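Local coordinates for Non-canonical purine NTP pyrophosphatase (Staphylococcus aureus, PDB 4BNQ), which probably hydrolyses non-canonical purine nucleoside triphosphates such as XTP, dITP and ITP to their monophosphates and diphosphate, cleansing the nucleotide pool, at residues Q11-D16 and I65-G70; E47-K52 and V118-G123; V5-N10 and P34-E39. One frame throughout, in Å; residues are numbered along the deposited sequence.

How the contacts relate
All three contacts reach one phosphate ion, and their centres lie 10 to 12 Å apart. Contact 1 is the most central, about 4 Å from the centre of the chain, and is ionic: a helix lysine spans to an aspartate of strand 64-73. Contact 2, 47-52 with 118-123, is the buried one, joining helix 45-60 to the neighbouring strand of the same sheet through small side chains and a weak hydroxyl bond. Contact 3 is partly buried and runs out to the surface; an aromatic ring and an amide join the chain after strand 3-6 to the loop before helix 45-60. Lys52 of contact 2 also bonds Asp67 and Asp68 of contact 1, and Ile65 pairs by backbone with Val5 and Ala7.

Contact 1. Residues Q11-D16 and I65-G70; sequences QGKIND and IADDSG. With PO4 (phosphate ion), chain C.
Lys13 alone carries helix 11-16 to strand 65-70, and its target is Asp67. The segment axes stay 10.5 Å apart at their closest, with 115° between their directions, so a long side chain has to cover the gap. With CG anti to the carbonyl carbon (chi1 -66°) and the rest of the chain extended, the lysine spends its full length in doing so.

The ionic part is a salt bridge of 3.0 Å between Lys13 NZ and Asp67 OD1. The ammonium comes to OD1 from above the carboxylate plane, 49° out of it, while Ser69 OG donates to the same Asp67 OD1 at 2.6 Å from the syn side, much nearer that plane. Two donors from different directions thus grip one oxygen, and Asp67 OD2 is held separately by Arg178, which should help to fix the rotation of the carboxylate. The lysine stem also runs close past this group, Lys13 CD lying 3.5 Å from Asp67 OD1.

Of the remaining hydrogen bonds, one runs from Lys13 NZ to the backbone, Asp67 O, at 3.0 Å, again from well above the carbonyl plane. Another links Lys13 NZ to phosphate O1 at 2.8 Å. A water completes the set: it accepts from Lys13 NZ at 2.7 Å and from Ser69 N, and donates only weakly to Asp68 OD1, whose stronger partner is Lys52.

The phosphate probably came from the crystallisation liquor, but an ammonium shared between it, a carboxylate and a main-chain oxygen is consistent with the predicted nucleotide site of the HAM1 NTPase family, to which Lys13 and Ser69 are assigned as substrate binders and Asp68 as proton acceptor and magnesium ligand.

Contact 2. Residues E47-K52 and V118-G123; sequences ENAILK and VISMSG. With PO4 (phosphate ion), chain C.
Ser120 turns OG between its backbone N and carbonyl carbon (chi1 71°), which sets the hydroxyl beside the Ala49 carbonyl, with Ser120 OG 2.9 Å from Ala49 O. The bond from Ser120 OG to that carbonyl is weak and may be shared, because Ser53 OG, one turn on from Ala49, also bonds this hydroxyl and is its stronger partner.

Around that polar point the packing is small and close. Ala49 CB lies 3.7 Å from Val118 O and 4.3 Å from Val118 CG1, and Ile50 CG1 reaches Ser120 CB at 4.2 Å. With small residues, Ala49 and Ser120, at the point of nearest approach, the segment axes come within 7.4 Å, at 31° between their directions.

Lys52 turns to the phosphate instead of to strand 118-123: its chain bends at chi3 (-70°) and carries NZ there, where the separation of Lys52 NZ from O3, 2.4 Å, is so short that its exact value is doubtful. Asp67 O and Asp68 help to place this NZ.

The arrangement is that of a helix laid on a face of an antiparallel sheet in an alpha/beta fold, here helix 45-60 over strand 112-123, with one edge bordering the predicted magnesium site.

Contact 3. Residues V5-N10 and P34-E39; sequences VIASNN and PDFDVE. With PO4 (phosphate ion), chain C.
Phe36 and Asn9 meet twice, by a side-chain to main-chain hydrogen bond and at the ring edge. Asn9 ND2 donates to Phe36 O at 2.8 Å with an N-H...acceptor angle of 153°, coming from above the carbonyl plane. The other amide atom, Asn9 OD1, lies at the edge of the Phe36 ring, near its plane, and 3.5 Å from Phe36 CB; amide and ring planes stand 76° apart.

The tight part lies at the inner end of the ring. Phe36 CG is anti to the backbone N (chi1 -165°), which sends the ring inward until CE2 packs at 4.0 Å on CB of Ala7, which centres an inverse gamma turn.

Outward, water takes over: one molecule donates to Asn9 OD1 at 2.8 Å and to Pro34 O, bridging Asn9 and Pro34 on the exposed side. On the phosphate side, Asn9 N gives a hydrogen bond of 2.9 Å to phosphate O4, within the predicted substrate-binding loop. Ser8 OG there accepts from Asn10 N in an ST turn and also meets phosphate O1, at a doubtfully short distance.

Ala7 and Phe36 both rest on Ala56 of helix 45-60, Phe36 and Asn9 also touch Ile29 of helix 29-32, and Asn10 OD1 caps the start of helix 11-20, while Ala7 joins strand 64-73 through Ile65.

Contact 1. Residues Q11-D16 and I65-G70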
loop_
_atom_site.group_PDB
_atom_site.type_symbol
_atom_site.label_atom_id
_atom_site.label_comp_id
_atom_site.label_asym_id
_atom_site.label_seq_id
_atom_site.Cartn_x
_atom_site.Cartn_y
_atom_site.Cartn_z
ATOM N N GLN A 11 17.173 -15.659 -4.171
ATOM C CA GLN A 11 18.172 -14.594 -4.237
ATOM C C GLN A 11 17.604 -13.298 -4.801
ATOM O O GLN A 11 18.091 -12.217 -4.465
ATOM C CB GLN A 11 19.410 -15.051 -5.025
ATOM C CG GLN A 11 20.136 -16.235 -4.380
ATOM C CD GLN A 11 20.758 -15.873 -3.038
ATOM O OE1 GLN A 11 21.047 -14.700 -2.766
ATOM N NE2 GLN A 11 20.958 -16.877 -2.188
ATOM N N GLY A 12 16.573 -13.416 -5.640
ATOM C CA GLY A 12 15.863 -12.260 -6.165
ATOM C C GLY A 12 15.172 -11.501 -5.049
ATOM O O GLY A 12 15.300 -10.274 -4.959
ATOM N N LYS A 13 14.455 -12.229 -4.188
ATOM C CA LYS A 13 13.832 -11.626 -3.013
ATOM C C LYS A 13 14.851 -10.926 -2.114
ATOM O O LYS A 13 14.619 -9.793 -1.683
ATOM C CB LYS A 13 13.067 -12.669 -2.198
ATOM C CG LYS A 13 11.858 -13.265 -2.888
ATOM C CD LYS A 13 11.016 -14.024 -1.874
ATOM C CE LYS A 13 9.938 -14.876 -2.559
ATOM N NZ LYS A 13 9.313 -15.807 -1.572
ATOM N N ILE A 14 15.960 -11.597 -1.819
ATOM C CA ILE A 14 17.000 -11.000 -0.983
ATOM C C ILE A 14 17.496 -9.684 -1.588
ATOM O O ILE A 14 17.642 -8.698 -0.882
ATOM C CB ILE A 14 18.187 -11.960 -0.718
ATOM C CG1 ILE A 14 17.925 -12.814 0.515
ATOM C CG2 ILE A 14 19.437 -11.192 -0.364
ATOM C CD1 ILE A 14 16.840 -13.736 0.400
ATOM N N ASN A 15 17.714 -9.662 -2.895
ATOM C CA ASN A 15 18.086 -8.435 -3.580
ATOM C C ASN A 15 17.071 -7.319 -3.369
ATOM O O ASN A 15 17.449 -6.189 -3.079
ATOM C CB ASN A 15 18.289 -8.694 -5.072
ATOM C CG ASN A 15 19.410 -9.689 -5.337
ATOM O OD1 ASN A 15 20.380 -9.772 -4.563
ATOM N ND2 ASN A 15 19.283 -10.456 -6.424
ATOM N N ASP A 16 15.785 -7.629 -3.507
ATOM C CA ASP A 16 14.748 -6.617 -3.306
ATOM C C ASP A 16 14.793 -6.120 -1.888
ATOM O O ASP A 16 14.593 -4.940 -1.627
ATOM C CB ASP A 16 13.353 -7.199 -3.513
ATOM C CG ASP A 16 12.995 -7.379 -4.960
ATOM O OD1 ASP A 16 13.837 -7.089 -5.832
ATOM O OD2 ASP A 16 11.856 -7.828 -5.222
ATOM N N ILE A 65 12.468 -12.901 9.362
ATOM C CA ILE A 65 11.278 -12.761 8.536
ATOM C C ILE A 65 11.309 -13.726 7.358
ATOM O O ILE A 65 12.365 -14.103 6.863
ATOM C CB ILE A 65 11.080 -11.335 7.995
ATOM C CG1 ILE A 65 12.223 -10.948 7.055
ATOM C CG2 ILE A 65 10.958 -10.346 9.135
ATOM C CD1 ILE A 65 12.011 -9.585 6.363
ATOM N N ALA A 66 10.135 -14.093 6.885
ATOM C CA ALA A 66 10.052 -14.873 5.675
ATOM C C ALA A 66 9.038 -14.222 4.751
ATOM O O ALA A 66 8.313 -13.304 5.155
ATOM C CB ALA A 66 9.675 -16.304 5.976
ATOM N N ASP A 67 9.007 -14.702 3.514
ATOM C CA ASP A 67 8.244 -14.086 2.456
ATOM C C ASP A 67 7.616 -15.204 1.624
ATOM O O ASP A 67 8.306 -16.139 1.195
ATOM C CB ASP A 67 9.200 -13.239 1.609
ATOM C CG ASP A 67 8.554 -12.675 0.334
ATOM O OD1 ASP A 67 7.908 -13.419 -0.438
ATOM O OD2 ASP A 67 8.718 -11.469 0.086
ATOM N N ASP A 68 6.309 -15.130 1.407
ATOM C CA ASP A 68 5.694 -15.996 0.414
ATOM C C ASP A 68 4.828 -15.156 -0.498
ATOM O O ASP A 68 3.860 -14.542 -0.048
ATOM C CB ASP A 68 4.890 -17.125 1.050
ATOM C CG ASP A 68 4.681 -18.286 0.093
ATOM O OD1 ASP A 68 5.648 -19.032 -0.152
ATOM O OD2 ASP A 68 3.562 -18.457 -0.435
ATOM N N SER A 69 5.195 -15.124 -1.778
ATOM C CA SER A 69 4.574 -14.223 -2.732
ATOM C C SER A 69 4.111 -15.001 -3.956
ATOM O O SER A 69 4.568 -16.105 -4.209
ATOM C CB SER A 69 5.574 -13.164 -3.182
ATOM O OG SER A 69 6.119 -12.436 -2.095
ATOM N N GLY A 70 3.218 -14.403 -4.729
ATOM C CA GLY A 70 2.743 -15.018 -5.948
ATOM C C GLY A 70 1.957 -14.071 -6.832
ATOM O O GLY A 70 1.781 -12.888 -6.523
HETATM P P PO4 C . 11.257 -18.782 -0.762
HETATM O O1 PO4 C . 11.146 -17.387 -0.144
HETATM O O2 PO4 C . 11.159 -18.678 -2.265
HETATM O O3 PO4 C . 10.106 -19.631 -0.253
HETATM O O4 PO4 C . 12.561 -19.421 -0.376
HETATM O O HOH W 1 7.306 -17.394 -2.446
#

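Contact 2. Residues E47-K52 and V118-G123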
loop_
_atom_site.group_PDB
_atom_site.type_symbol
_atom_site.label_atom_id
_atom_site.label_comp_id
_atom_site.label_asym_id
_atom_site.label_seq_id
_atom_site.Cartn_x
_atom_site.Cartn_y
_atom_site.Cartn_z
ATOM N N GLU A 47 0.188 -18.905 5.302
ATOM C CA GLU A 47 0.592 -20.159 5.928
ATOM C C GLU A 47 1.989 -20.584 5.514
ATOM O O GLU A 47 2.766 -21.088 6.328
ATOM C CB GLU A 47 -0.434 -21.258 5.624
ATOM C CG GLU A 47 -1.780 -21.006 6.291
ATOM C CD GLU A 47 -2.817 -22.063 5.968
ATOM O OE1 GLU A 47 -2.475 -23.069 5.306
ATOM O OE2 GLU A 47 -3.984 -21.880 6.373
ATOM N N ASN A 48 2.318 -20.384 4.247
ATOM C CA ASN A 48 3.656 -20.734 3.780
ATOM C C ASN A 48 4.734 -19.838 4.400
ATOM O O ASN A 48 5.798 -20.321 4.776
ATOM C CB ASN A 48 3.716 -20.720 2.255
ATOM C CG ASN A 48 3.076 -21.945 1.653
ATOM O OD1 ASN A 48 3.050 -23.005 2.278
ATOM N ND2 ASN A 48 2.553 -21.811 0.438
ATOM N N ALA A 49 4.446 -18.541 4.516
ATOM C CA ALA A 49 5.380 -17.601 5.141
ATOM C C ALA A 49 5.622 -17.925 6.627
ATOM O O ALA A 49 6.754 -17.922 7.092
ATOM C CB ALA A 49 4.879 -16.174 4.982
ATOM N N ILE A 50 4.549 -18.200 7.359
ATOM C CA ILE A 50 4.647 -18.574 8.762
ATOM C C ILE A 50 5.509 -19.826 8.954
ATOM O O ILE A 50 6.332 -19.896 9.870
ATOM C CB ILE A 50 3.248 -18.823 9.363
ATOM C CG1 ILE A 50 2.479 -17.499 9.478
ATOM C CG2 ILE A 50 3.361 -19.504 10.726
ATOM C CD1 ILE A 50 1.067 -17.646 10.040
ATOM N N LEU A 51 5.330 -20.814 8.089
ATOM C CA LEU A 51 6.104 -22.038 8.215
ATOM C C LEU A 51 7.590 -21.713 8.053
ATOM O O LEU A 51 8.434 -22.222 8.787
ATOM C CB LEU A 51 5.645 -23.094 7.185
ATOM C CG LEU A 51 4.277 -23.770 7.376
ATOM C CD1 LEU A 51 3.839 -24.470 6.087
ATOM C CD2 LEU A 51 4.317 -24.780 8.512
ATOM N N LYS A 52 7.921 -20.845 7.107
ATOM C CA LYS A 52 9.334 -20.543 6.891
ATOM C C LYS A 52 9.940 -19.730 8.029
ATOM O O LYS A 52 11.015 -20.076 8.518
ATOM C CB LYS A 52 9.576 -19.909 5.510
ATOM C CG LYS A 52 9.395 -20.923 4.342
ATOM C CD LYS A 52 9.518 -20.279 2.953
ATOM C CE LYS A 52 8.334 -19.371 2.652
ATOM N NZ LYS A 52 8.262 -19.004 1.213
ATOM N N VAL A 118 3.146 -11.708 1.210
ATOM C CA VAL A 118 2.943 -11.803 2.648
ATOM C C VAL A 118 4.270 -12.007 3.369
ATOM O O VAL A 118 4.994 -12.951 3.087
ATOM C CB VAL A 118 2.010 -12.945 3.032
ATOM C CG1 VAL A 118 1.946 -13.063 4.555
ATOM C CG2 VAL A 118 0.619 -12.714 2.446
ATOM N N ILE A 119 4.579 -11.100 4.293
ATOM C CA ILE A 119 5.788 -11.157 5.112
ATOM C C ILE A 119 5.386 -11.639 6.501
ATOM O O ILE A 119 4.483 -11.065 7.102
ATOM C CB ILE A 119 6.396 -9.751 5.264
ATOM C CG1 ILE A 119 6.840 -9.200 3.905
ATOM C CG2 ILE A 119 7.587 -9.747 6.223
ATOM C CD1 ILE A 119 8.037 -9.917 3.283
ATOM N N SER A 120 6.024 -12.682 7.027
ATOM C CA SER A 120 5.788 -13.027 8.428
ATOM C C SER A 120 7.037 -12.834 9.287
ATOM O O SER A 120 8.142 -13.199 8.877
ATOM C CB SER A 120 5.255 -14.449 8.579
ATOM O OG SER A 120 6.266 -15.381 8.295
ATOM N N MET A 121 6.860 -12.266 10.474
ATOM C CA MET A 121 7.967 -12.099 11.413
ATOM C C MET A 121 7.813 -13.082 12.570
ATOM O O MET A 121 6.737 -13.215 13.150
ATOM C CB MET A 121 8.013 -10.662 11.940
ATOM C CG MET A 121 9.126 -10.391 12.952
ATOM S SD MET A 121 9.276 -8.623 13.396
ATOM C CE MET A 121 10.822 -8.355 12.595
ATOM N N SER A 122 8.889 -13.784 12.896
ATOM C CA SER A 122 8.842 -14.740 13.983
ATOM C C SER A 122 10.092 -14.624 14.812
ATOM O O SER A 122 11.145 -14.205 14.317
ATOM C CB SER A 122 8.708 -16.159 13.445
ATOM O OG SER A 122 7.558 -16.248 12.632
ATOM N N GLY A 123 9.971 -15.001 16.075
ATOM C CA GLY A 123 11.047 -14.827 17.023
ATOM C C GLY A 123 10.730 -15.519 18.331
ATOM O O GLY A 123 9.580 -15.902 18.589
HETATM P P PO4 C . 11.257 -18.782 -0.762
HETATM O O1 PO4 C . 11.146 -17.387 -0.144
HETATM O O2 PO4 C . 11.159 -18.678 -2.265
HETATM O O3 PO4 C . 10.106 -19.631 -0.253
HETATM O O4 PO4 C . 12.561 -19.421 -0.376
#

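Contact 3. Residues V5-N10 and P34-E39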
loop_
_atom_site.group_PDB
_atom_site.type_symbol
_atom_site.label_atom_id
_atom_site.label_comp_id
_atom_site.label_asym_id
_atom_site.label_seq_id
_atom_site.Cartn_x
_atom_site.Cartn_y
_atom_site.Cartn_z
ATOM N N VAL A 5 17.451 -10.971 9.476
ATOM C CA VAL A 5 17.631 -12.277 8.862
ATOM C C VAL A 5 16.382 -12.622 8.062
ATOM O O VAL A 5 15.252 -12.592 8.578
ATOM C CB VAL A 5 17.898 -13.355 9.913
ATOM C CG1 VAL A 5 17.991 -14.742 9.254
ATOM C CG2 VAL A 5 19.182 -13.020 10.717
ATOM N N ILE A 6 16.577 -12.927 6.789
ATOM C CA ILE A 6 15.442 -13.269 5.945
ATOM C C ILE A 6 15.447 -14.749 5.538
ATOM O O ILE A 6 16.363 -15.224 4.856
ATOM C CB ILE A 6 15.412 -12.392 4.703
ATOM C CG1 ILE A 6 15.460 -10.908 5.125
ATOM C CG2 ILE A 6 14.176 -12.701 3.881
ATOM C CD1 ILE A 6 15.624 -9.974 3.994
ATOM N N ALA A 7 14.415 -15.472 5.962
ATOM C CA ALA A 7 14.357 -16.914 5.754
ATOM C C ALA A 7 13.802 -17.212 4.364
ATOM O O ALA A 7 12.729 -17.801 4.208
ATOM C CB ALA A 7 13.522 -17.559 6.806
ATOM N N SER A 8 14.541 -16.788 3.347
ATOM C CA SER A 8 14.165 -17.067 1.984
ATOM C C SER A 8 15.386 -17.517 1.223
ATOM O O SER A 8 16.477 -16.933 1.401
ATOM C CB SER A 8 13.602 -15.815 1.323
ATOM O OG SER A 8 13.254 -16.109 -0.015
ATOM N N ASN A 9 15.193 -18.550 0.390
ATOM C CA ASN A 9 16.243 -19.108 -0.471
ATOM C C ASN A 9 16.284 -18.388 -1.804
ATOM O O ASN A 9 17.117 -18.690 -2.657
ATOM C CB ASN A 9 15.995 -20.595 -0.769
ATOM C CG ASN A 9 16.271 -21.488 0.426
ATOM O OD1 ASN A 9 17.154 -21.206 1.240
ATOM N ND2 ASN A 9 15.511 -22.569 0.541
ATOM N N ASN A 10 15.357 -17.461 -2.001
ATOM C CA ASN A 10 15.230 -16.815 -3.293
ATOM C C ASN A 10 16.140 -15.590 -3.338
ATOM O O ASN A 10 15.917 -14.607 -2.631
ATOM C CB ASN A 10 13.769 -16.446 -3.548
ATOM C CG ASN A 10 13.527 -15.889 -4.944
ATOM O OD1 ASN A 10 14.241 -14.999 -5.411
ATOM N ND2 ASN A 10 12.498 -16.396 -5.605
ATOM N N PRO A 34 22.680 -22.816 4.329
ATOM C CA PRO A 34 22.770 -22.939 2.866
ATOM C C PRO A 34 21.763 -23.944 2.283
ATOM O O PRO A 34 21.329 -23.809 1.124
ATOM C CB PRO A 34 24.210 -23.435 2.652
ATOM C CG PRO A 34 24.969 -22.910 3.858
ATOM C CD PRO A 34 23.980 -23.071 4.983
ATOM N N ASP A 35 21.381 -24.936 3.077
ATOM C CA ASP A 35 20.421 -25.922 2.601
ATOM C C ASP A 35 19.076 -25.845 3.303
ATOM O O ASP A 35 18.362 -26.844 3.401
ATOM C CB ASP A 35 21.007 -27.329 2.694
ATOM C CG ASP A 35 22.195 -27.513 1.766
ATOM O OD1 ASP A 35 22.081 -27.177 0.553
ATOM O OD2 ASP A 35 23.248 -27.967 2.256
ATOM N N PHE A 36 18.739 -24.652 3.781
ATOM C CA PHE A 36 17.405 -24.376 4.289
ATOM C C PHE A 36 16.368 -24.956 3.335
ATOM O O PHE A 36 16.396 -24.694 2.124
ATOM C CB PHE A 36 17.193 -22.864 4.356
ATOM C CG PHE A 36 16.013 -22.450 5.184
ATOM C CD1 PHE A 36 15.926 -22.807 6.522
ATOM C CD2 PHE A 36 15.017 -21.668 4.645
ATOM C CE1 PHE A 36 14.845 -22.409 7.285
ATOM C CE2 PHE A 36 13.938 -21.264 5.408
ATOM C CZ PHE A 36 13.853 -21.633 6.726
ATOM N N ASP A 37 15.446 -25.738 3.871
ATOM C CA ASP A 37 14.456 -26.396 3.029
ATOM C C ASP A 37 13.227 -26.714 3.875
ATOM O O ASP A 37 13.157 -27.767 4.505
ATOM C CB ASP A 37 15.054 -27.683 2.441
ATOM C CG ASP A 37 14.098 -28.396 1.500
ATOM O OD1 ASP A 37 13.001 -27.853 1.237
ATOM O OD2 ASP A 37 14.454 -29.488 0.994
ATOM N N VAL A 38 12.277 -25.792 3.908
ATOM C CA VAL A 38 11.043 -26.007 4.646
ATOM C C VAL A 38 9.942 -26.485 3.702
ATOM O O VAL A 38 9.728 -25.910 2.629
ATOM C CB VAL A 38 10.574 -24.726 5.368
ATOM C CG1 VAL A 38 9.265 -24.985 6.101
ATOM C CG2 VAL A 38 11.634 -24.234 6.334
ATOM N N GLU A 39 9.243 -27.539 4.099
ATOM C CA GLU A 39 8.118 -28.029 3.306
ATOM C C GLU A 39 6.924 -27.049 3.282
ATOM O O GLU A 39 6.205 -26.902 4.276
ATOM C CB GLU A 39 7.679 -29.387 3.835
ATOM C CG GLU A 39 6.859 -30.193 2.844
ATOM C CD GLU A 39 7.659 -30.685 1.638
ATOM O OE1 GLU A 39 8.910 -30.748 1.723
ATOM O OE2 GLU A 39 7.025 -31.012 0.603
HETATM P P PO4 C . 11.257 -18.782 -0.762
HETATM O O1 PO4 C . 11.146 -17.387 -0.144
HETATM O O2 PO4 C . 11.159 -18.678 -2.265
HETATM O O3 PO4 C . 10.106 -19.631 -0.253
HETATM O O4 PO4 C . 12.561 -19.421 -0.376
HETATM O O HOH W 2 19.817 -21.724 0.426
#